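Local coordinates for DNA topoisomerase 2-associated protein PAT1 (Saccharomyces cerevisiae, PDB 5LMG), which activates mRNA decapping and represses translation, its C-terminal domain binding a short peptide motif of the decapping enzyme Dcp2, at residues Tyr91-Phe96 / Leu132-Ile137; Ala79-Glu82 / Ile86-Ser89. The protein carries 2 engineered substitutions. All coordinates share one frame; numbering follows the deposited sequence.

Contact 2 precedes contact 1 along the chain, with centres about 15 Å apart, and both join short segments at helix ends near one end of the helical domain. Each is partly buried and sets an aliphatic side chain from the interior, Val-93 or Ile-86, against a more exposed ring. They differ in chemistry: contact 1 is one small apolar touch between segments far apart in sequence, whereas contact 2 joins a helix end to the loop that follows it, across a gap of three residues, and adds a bridging water and a carboxylate. The two meet physically, since Phe-96 CD1 packs 3.8 Å from Ile-86 CD1 and Asn-94 ND2 makes weak hydrogen bonds to the carbonyls of Ile-86 and Asp-88.

Contact 1 (Tyr91-Phe96 / Leu132-Ile137); sequences YDVNPF and LSHLQI
Two segments that lead into short helices of the largely helical Pat1 C-terminal domain meet here, Val-93 from the approach to helix 95-99 and His-134 from the residues leading into helix 136-141. The family belongs to the TPR clan, and the contact joins the approaches to these two helices. Its centre is a single methyl: Val-93 CG2 lies 3.8 Å from His-134 CD2 and 4.2 Å from CB of the same histidine, obliquely to the imidazole. The histidine has CG anti to its own carbonyl carbon (chi1 -63°), which sends the ring toward the valine, while chi2 near 4° keeps ND1 on the CA side and turns the CD2 edge to the methyl. Asp-92 O stands near the plane of the imidazole at its edge, 4.2 Å from CD2, a loose polar approach.

The backbone around the valine has several outside partners. Val-93 shares backbone hydrogen bonds with Lys-44, and the next amide, Asn-94 N, is bonded to Glu-131 OE1, just before Leu-132. Within 132-137, Leu-135 N donates to Leu-132 O at 3.3 Å. Asn-94 is the N-cap of helix 95-99, with its ND2 held by the His-85 carbonyl. Its OD1 accepts from Phe-96 N at 3.0 Å, a bent bond in which the donor sits 44° out of the amide carbonyl plane.

Contact 2 (Ala79-Glu82 / Ile86-Ser89); sequences AMWE and IDDS
Apolar packing between Trp-81 and Ile-86 makes up most of this contact. The benzene half of the indole meets the isoleucine, with Trp-81 CH2 3.9 Å from Ile-86 CG2 and Trp-81 CZ3 4.1 Å from Ile-86 CD1, so that both branches of the aliphatic chain are engaged. The two side chains cross at about a right angle, and CG2 approaches the ring obliquely. With CG anti to the backbone N (chi1 171°), the tryptophan carries its six-membered ring from the helix to the loop. Ile-124 of helix 118-130 touches both partners, and Gln-120 and Lys-123 of that helix also lie against the indole.

A second approach is polar but loose, a carboxylate oxygen near the ring edge without a hydrogen bond. Asp-87 OD2 sits at the indole edge, near its plane, 4.0 Å from Trp-81 CZ2, with the carboxylate turned 70° from the ring; its other oxygen, OD1, makes a long, weak ion pair with Lys-123. In terms of fold, helix 78-82 ends, the chain runs on into the loop before helix 95-99, and the indole reaches forward from the last turn to meet that loop.

Water supplies the polar link between helix end and loop. One molecule donates to Trp-81 O at 2.7 Å and accepts from Ile-86 N at 2.9 Å, bridging a carbonyl of the helix end to an amide five residues on. The same water lies over the centre of one indole face, 3.5 Å above the plane. Replacing Trp-81 by an alanine would probably leave a gap beside Ile-86 and Ile-124, and the bridging water would lose the ring that lies against it.

Contact 1 (Tyr91-Phe96 / Leu132-Ile137)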
ATOM      1  N   TYR A  91      14.923  -9.995  21.560  1.00 73.47           N
ATOM      2  CA  TYR A  91      13.839  -9.101  21.980  1.00 72.22           C
ATOM      3  C   TYR A  91      12.476  -9.495  21.404  1.00 74.27           C
ATOM      4  O   TYR A  91      12.413 -10.141  20.353  1.00 72.70           O
ATOM      5  CB  TYR A  91      14.176  -7.648  21.593  1.00 72.58           C
ATOM      6  CG  TYR A  91      15.502  -7.142  22.125  1.00 74.77           C
ATOM      7  CD1 TYR A  91      16.671  -7.278  21.383  1.00 76.77           C
ATOM      8  CD2 TYR A  91      15.580  -6.491  23.353  1.00 76.07           C
ATOM      9  CE1 TYR A  91      17.893  -6.798  21.859  1.00 77.99           C
ATOM     10  CE2 TYR A  91      16.793  -5.997  23.834  1.00 77.48           C
ATOM     11  CZ  TYR A  91      17.948  -6.155  23.084  1.00 84.70           C
ATOM     12  OH  TYR A  91      19.148  -5.669  23.555  1.00 85.63           O
ATOM     13  N   ASP A  92      11.385  -9.073  22.090  1.00 70.42           N
ATOM     14  CA  ASP A  92       9.990  -9.302  21.679  1.00 69.69           C
ATOM     15  C   ASP A  92       9.700  -8.675  20.304  1.00 70.42           C
ATOM     16  O   ASP A  92       8.979  -9.266  19.498  1.00 70.04           O
ATOM     17  CB  ASP A  92       9.014  -8.773  22.744  1.00 72.36           C
ATOM     18  CG  ASP A  92       9.034  -9.562  24.043  1.00 85.75           C
ATOM     19  OD1 ASP A  92       8.560 -10.725  24.040  1.00 86.20           O
ATOM     20  OD2 ASP A  92       9.494  -9.010  25.068  1.00 93.02           O
ATOM     21  N   VAL A  93      10.285  -7.485  20.045  1.00 64.19           N
ATOM     22  CA  VAL A  93      10.218  -6.750  18.780  1.00 61.95           C
ATOM     23  C   VAL A  93      11.677  -6.567  18.325  1.00 63.09           C
ATOM     24  O   VAL A  93      12.488  -5.999  19.064  1.00 61.70           O
ATOM     25  CB  VAL A  93       9.454  -5.396  18.898  1.00 65.32           C
ATOM     26  CG1 VAL A  93       9.535  -4.599  17.597  1.00 64.39           C
ATOM     27  CG2 VAL A  93       7.996  -5.616  19.296  1.00 64.91           C
ATOM     28  N   ASN A  94      12.015  -7.102  17.137  1.00 58.20           N
ATOM     29  CA  ASN A  94      13.367  -7.051  16.567  1.00 57.48           C
ATOM     30  C   ASN A  94      13.941  -5.606  16.514  1.00 59.18           C
ATOM     31  O   ASN A  94      13.217  -4.687  16.109  1.00 57.27           O
ATOM     32  CB  ASN A  94      13.372  -7.727  15.185  1.00 57.31           C
ATOM     33  CG  ASN A  94      14.720  -7.781  14.518  1.00 76.77           C
ATOM     34  OD1 ASN A  94      15.107  -6.867  13.792  1.00 69.05           O
ATOM     35  ND2 ASN A  94      15.453  -8.864  14.724  1.00 67.69           N
ATOM     36  N   PRO A  95      15.216  -5.376  16.937  1.00 55.49           N
ATOM     37  CA  PRO A  95      15.772  -4.003  16.909  1.00 54.82           C
ATOM     38  C   PRO A  95      15.702  -3.282  15.557  1.00 54.75           C
ATOM     39  O   PRO A  95      15.569  -2.057  15.544  1.00 52.79           O
ATOM     40  CB  PRO A  95      17.215  -4.189  17.388  1.00 57.45           C
ATOM     41  CG  PRO A  95      17.180  -5.444  18.204  1.00 62.65           C
ATOM     42  CD  PRO A  95      16.201  -6.332  17.482  1.00 57.96           C
ATOM     43  N   PHE A  96      15.764  -4.032  14.427  1.00 50.24           N
ATOM     44  CA  PHE A  96      15.653  -3.447  13.089  1.00 48.87           C
ATOM     45  C   PHE A  96      14.254  -2.841  12.874  1.00 52.30           C
ATOM     46  O   PHE A  96      14.151  -1.744  12.326  1.00 51.28           O
ATOM     47  CB  PHE A  96      16.006  -4.456  11.981  1.00 49.66           C
ATOM     48  CG  PHE A  96      15.855  -3.904  10.584  1.00 49.98           C
ATOM     49  CD1 PHE A  96      16.830  -3.073  10.038  1.00 52.83           C
ATOM     50  CD2 PHE A  96      14.731  -4.199   9.820  1.00 51.23           C
ATOM     51  CE1 PHE A  96      16.685  -2.549   8.753  1.00 53.13           C
ATOM     52  CE2 PHE A  96      14.587  -3.678   8.531  1.00 53.73           C
ATOM     53  CZ  PHE A  96      15.567  -2.859   8.005  1.00 51.96           C
ATOM     54  N   LEU A 132       5.164  -7.314  10.637  1.00 49.98           N
ATOM     55  CA  LEU A 132       4.425  -6.188  10.058  1.00 48.97           C
ATOM     56  C   LEU A 132       3.413  -5.533  11.018  1.00 54.31           C
ATOM     57  O   LEU A 132       3.279  -4.313  10.995  1.00 52.67           O
ATOM     58  CB  LEU A 132       3.764  -6.582   8.723  1.00 48.23           C
ATOM     59  CG  LEU A 132       3.495  -5.445   7.726  1.00 52.03           C
ATOM     60  CD1 LEU A 132       4.746  -4.572   7.496  1.00 52.16           C
ATOM     61  CD2 LEU A 132       2.990  -5.983   6.402  1.00 52.25           C
ATOM     62  N   SER A 133       2.756  -6.323  11.888  1.00 52.51           N
ATOM     63  CA  SER A 133       1.795  -5.793  12.858  1.00 52.74           C
ATOM     64  C   SER A 133       2.474  -5.037  14.012  1.00 59.00           C
ATOM     65  O   SER A 133       1.821  -4.222  14.664  1.00 59.35           O
ATOM     66  CB  SER A 133       0.877  -6.898  13.371  1.00 54.82           C
ATOM     67  OG  SER A 133       0.085  -7.403  12.308  1.00 58.97           O
ATOM     68  N   HIS A 134       3.784  -5.284  14.231  1.00 56.25           N
ATOM     69  CA  HIS A 134       4.608  -4.635  15.259  1.00 57.12           C
ATOM     70  C   HIS A 134       5.309  -3.378  14.711  1.00 57.93           C
ATOM     71  O   HIS A 134       6.008  -2.681  15.455  1.00 57.59           O
ATOM     72  CB  HIS A 134       5.657  -5.624  15.816  1.00 59.69           C
ATOM     73  CG  HIS A 134       5.094  -6.830  16.514  1.00 64.65           C
ATOM     74  ND1 HIS A 134       3.728  -7.070  16.577  1.00 66.93           N
ATOM     75  CD2 HIS A 134       5.743  -7.835  17.149  1.00 67.66           C
ATOM     76  CE1 HIS A 134       3.593  -8.209  17.241  1.00 67.17           C
ATOM     77  NE2 HIS A 134       4.777  -8.701  17.613  1.00 67.89           N
ATOM     78  N   LEU A 135       5.144  -3.106  13.406  1.00 51.80           N
ATOM     79  CA  LEU A 135       5.760  -1.960  12.749  1.00 51.14           C
ATOM     80  C   LEU A 135       4.923  -0.731  13.097  1.00 52.91           C
ATOM     81  O   LEU A 135       3.709  -0.717  12.871  1.00 51.17           O
ATOM     82  CB  LEU A 135       5.856  -2.216  11.233  1.00 51.27           C
ATOM     83  CG  LEU A 135       6.850  -1.403  10.406  1.00 56.48           C
ATOM     84  CD1 LEU A 135       8.276  -1.534  10.922  1.00 56.95           C
ATOM     85  CD2 LEU A 135       6.800  -1.830   8.965  1.00 59.04           C
ATOM     86  N   GLN A 136       5.560   0.249  13.763  1.00 49.40           N
ATOM     87  CA  GLN A 136       4.911   1.479  14.224  1.00 48.70           C
ATOM     88  C   GLN A 136       4.166   2.223  13.124  1.00 50.47           C
ATOM     89  O   GLN A 136       3.067   2.718  13.378  1.00 50.06           O
ATOM     90  CB  GLN A 136       5.910   2.397  14.945  1.00 50.58           C
ATOM     91  CG  GLN A 136       5.289   3.215  16.086  1.00 75.93           C
ATOM     92  CD  GLN A 136       4.542   2.394  17.125  1.00103.35           C
ATOM     93  OE1 GLN A 136       3.374   2.662  17.425  1.00102.15           O
ATOM     94  NE2 GLN A 136       5.187   1.382  17.698  1.00 96.50           N
ATOM     95  N   ILE A 137       4.722   2.231  11.891  1.00 46.72           N
ATOM     96  CA  ILE A 137       4.121   2.892  10.728  1.00 45.54           C
ATOM     97  C   ILE A 137       2.765   2.278  10.331  1.00 46.43           C
ATOM     98  O   ILE A 137       1.909   2.996   9.809  1.00 44.91           O
ATOM     99  CB  ILE A 137       5.104   3.004   9.526  1.00 47.79           C
ATOM    100  CG1 ILE A 137       4.862   4.315   8.743  1.00 47.22           C
ATOM    101  CG2 ILE A 137       5.114   1.758   8.619  1.00 47.45           C
ATOM    102  CD1 ILE A 137       5.288   5.566   9.507  1.00 51.89           C
TER

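Contact 2 (Ala79-Glu82 / Ile86-Ser89)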
ATOM      1  N   ALA A  79      30.409  -5.446   9.303  1.00 47.23           N
ATOM      2  CA  ALA A  79      30.149  -4.604  10.472  1.00 47.44           C
ATOM      3  C   ALA A  79      28.804  -3.876  10.356  1.00 51.79           C
ATOM      4  O   ALA A  79      28.065  -3.829  11.340  1.00 51.70           O
ATOM      5  CB  ALA A  79      31.283  -3.612  10.676  1.00 48.17           C
ATOM      6  N   MET A  80      28.457  -3.373   9.140  1.00 47.84           N
ATOM      7  CA  MET A  80      27.181  -2.689   8.898  1.00 46.64           C
ATOM      8  C   MET A  80      26.005  -3.673   9.039  1.00 49.87           C
ATOM      9  O   MET A  80      25.016  -3.340   9.713  1.00 47.29           O
ATOM     10  CB  MET A  80      27.178  -1.996   7.522  1.00 48.19           C
ATOM     11  CG  MET A  80      25.915  -1.173   7.245  1.00 50.76           C
ATOM     12  SD  MET A  80      24.590  -2.119   6.439  1.00 54.15           S
ATOM     13  CE  MET A  80      25.226  -2.228   4.771  1.00 50.22           C
ATOM     14  N   TRP A  81      26.107  -4.868   8.390  1.00 47.42           N
ATOM     15  CA  TRP A  81      25.086  -5.914   8.455  1.00 47.74           C
ATOM     16  C   TRP A  81      24.832  -6.319   9.913  1.00 51.90           C
ATOM     17  O   TRP A  81      23.679  -6.362  10.330  1.00 50.37           O
ATOM     18  CB  TRP A  81      25.451  -7.144   7.582  1.00 47.10           C
ATOM     19  CG  TRP A  81      24.531  -8.323   7.783  1.00 48.86           C
ATOM     20  CD1 TRP A  81      24.813  -9.471   8.466  1.00 52.58           C
ATOM     21  CD2 TRP A  81      23.154  -8.426   7.378  1.00 48.31           C
ATOM     22  NE1 TRP A  81      23.713 -10.302   8.472  1.00 52.33           N
ATOM     23  CE2 TRP A  81      22.679  -9.684   7.820  1.00 52.95           C
ATOM     24  CE3 TRP A  81      22.275  -7.580   6.676  1.00 49.01           C
ATOM     25  CZ2 TRP A  81      21.368 -10.119   7.577  1.00 51.82           C
ATOM     26  CZ3 TRP A  81      20.985  -8.025   6.413  1.00 50.31           C
ATOM     27  CH2 TRP A  81      20.542  -9.278   6.865  1.00 51.20           C
ATOM     28  N   GLU A  82      25.910  -6.544  10.686  1.00 50.70           N
ATOM     29  CA  GLU A  82      25.833  -6.912  12.104  1.00 52.31           C
ATOM     30  C   GLU A  82      25.185  -5.814  12.967  1.00 57.30           C
ATOM     31  O   GLU A  82      24.419  -6.139  13.874  1.00 57.37           O
ATOM     32  CB  GLU A  82      27.210  -7.311  12.650  1.00 54.35           C
ATOM     33  CG  GLU A  82      27.599  -8.739  12.304  1.00 67.01           C
ATOM     34  CD  GLU A  82      28.873  -9.223  12.972  1.00 95.60           C
ATOM     35  OE1 GLU A  82      28.856  -9.448  14.204  1.00 99.81           O
ATOM     36  OE2 GLU A  82      29.886  -9.399  12.257  1.00 90.56           O
ATOM     37  N   ILE A  86      19.279  -8.034  12.432  1.00 62.39           N
ATOM     38  CA  ILE A  86      18.180  -8.744  11.764  1.00 63.33           C
ATOM     39  C   ILE A  86      18.027 -10.182  12.312  1.00 71.00           C
ATOM     40  O   ILE A  86      16.900 -10.602  12.592  1.00 70.49           O
ATOM     41  CB  ILE A  86      18.293  -8.667  10.210  1.00 66.35           C
ATOM     42  CG1 ILE A  86      17.554  -7.429   9.685  1.00 66.82           C
ATOM     43  CG2 ILE A  86      17.764  -9.926   9.492  1.00 66.91           C
ATOM     44  CD1 ILE A  86      18.422  -6.391   9.230  1.00 77.66           C
ATOM     45  N   ASP A  87      19.154 -10.908  12.496  1.00 70.43           N
ATOM     46  CA  ASP A  87      19.166 -12.284  13.018  1.00 71.83           C
ATOM     47  C   ASP A  87      19.066 -12.351  14.561  1.00 78.68           C
ATOM     48  O   ASP A  87      19.116 -13.443  15.140  1.00 79.34           O
ATOM     49  CB  ASP A  87      20.386 -13.064  12.486  1.00 73.95           C
ATOM     50  CG  ASP A  87      20.350 -13.342  10.990  1.00 83.42           C
ATOM     51  OD1 ASP A  87      19.314 -13.851  10.502  1.00 82.68           O
ATOM     52  OD2 ASP A  87      21.374 -13.093  10.316  1.00 90.89           O
ATOM     53  N   ASP A  88      18.889 -11.183  15.211  1.00 75.77           N
ATOM     54  CA  ASP A  88      18.748 -11.032  16.657  1.00 76.37           C
ATOM     55  C   ASP A  88      17.297 -11.353  17.094  1.00 80.51           C
ATOM     56  O   ASP A  88      16.364 -10.612  16.767  1.00 79.64           O
ATOM     57  CB  ASP A  88      19.173  -9.610  17.069  1.00 78.09           C
ATOM     58  CG  ASP A  88      19.226  -9.355  18.558  1.00 90.67           C
ATOM     59  OD1 ASP A  88      18.154  -9.141  19.162  1.00 91.69           O
ATOM     60  OD2 ASP A  88      20.345  -9.292  19.107  1.00 97.26           O
ATOM     61  N   SER A  89      17.120 -12.476  17.819  1.00 77.51           N
ATOM     62  CA  SER A  89      15.821 -12.936  18.330  1.00 77.04           C
ATOM     63  C   SER A  89      15.707 -12.700  19.849  1.00 80.04           C
ATOM     64  O   SER A  89      14.761 -13.171  20.486  1.00 79.40           O
ATOM     65  CB  SER A  89      15.611 -14.411  17.993  1.00 81.53           C
ATOM     66  OG  SER A  89      15.738 -14.672  16.604  1.00 91.25           O
TER
HETATM   67  O   HOH W   1      21.668  -8.112  10.780  1.00 63.03           O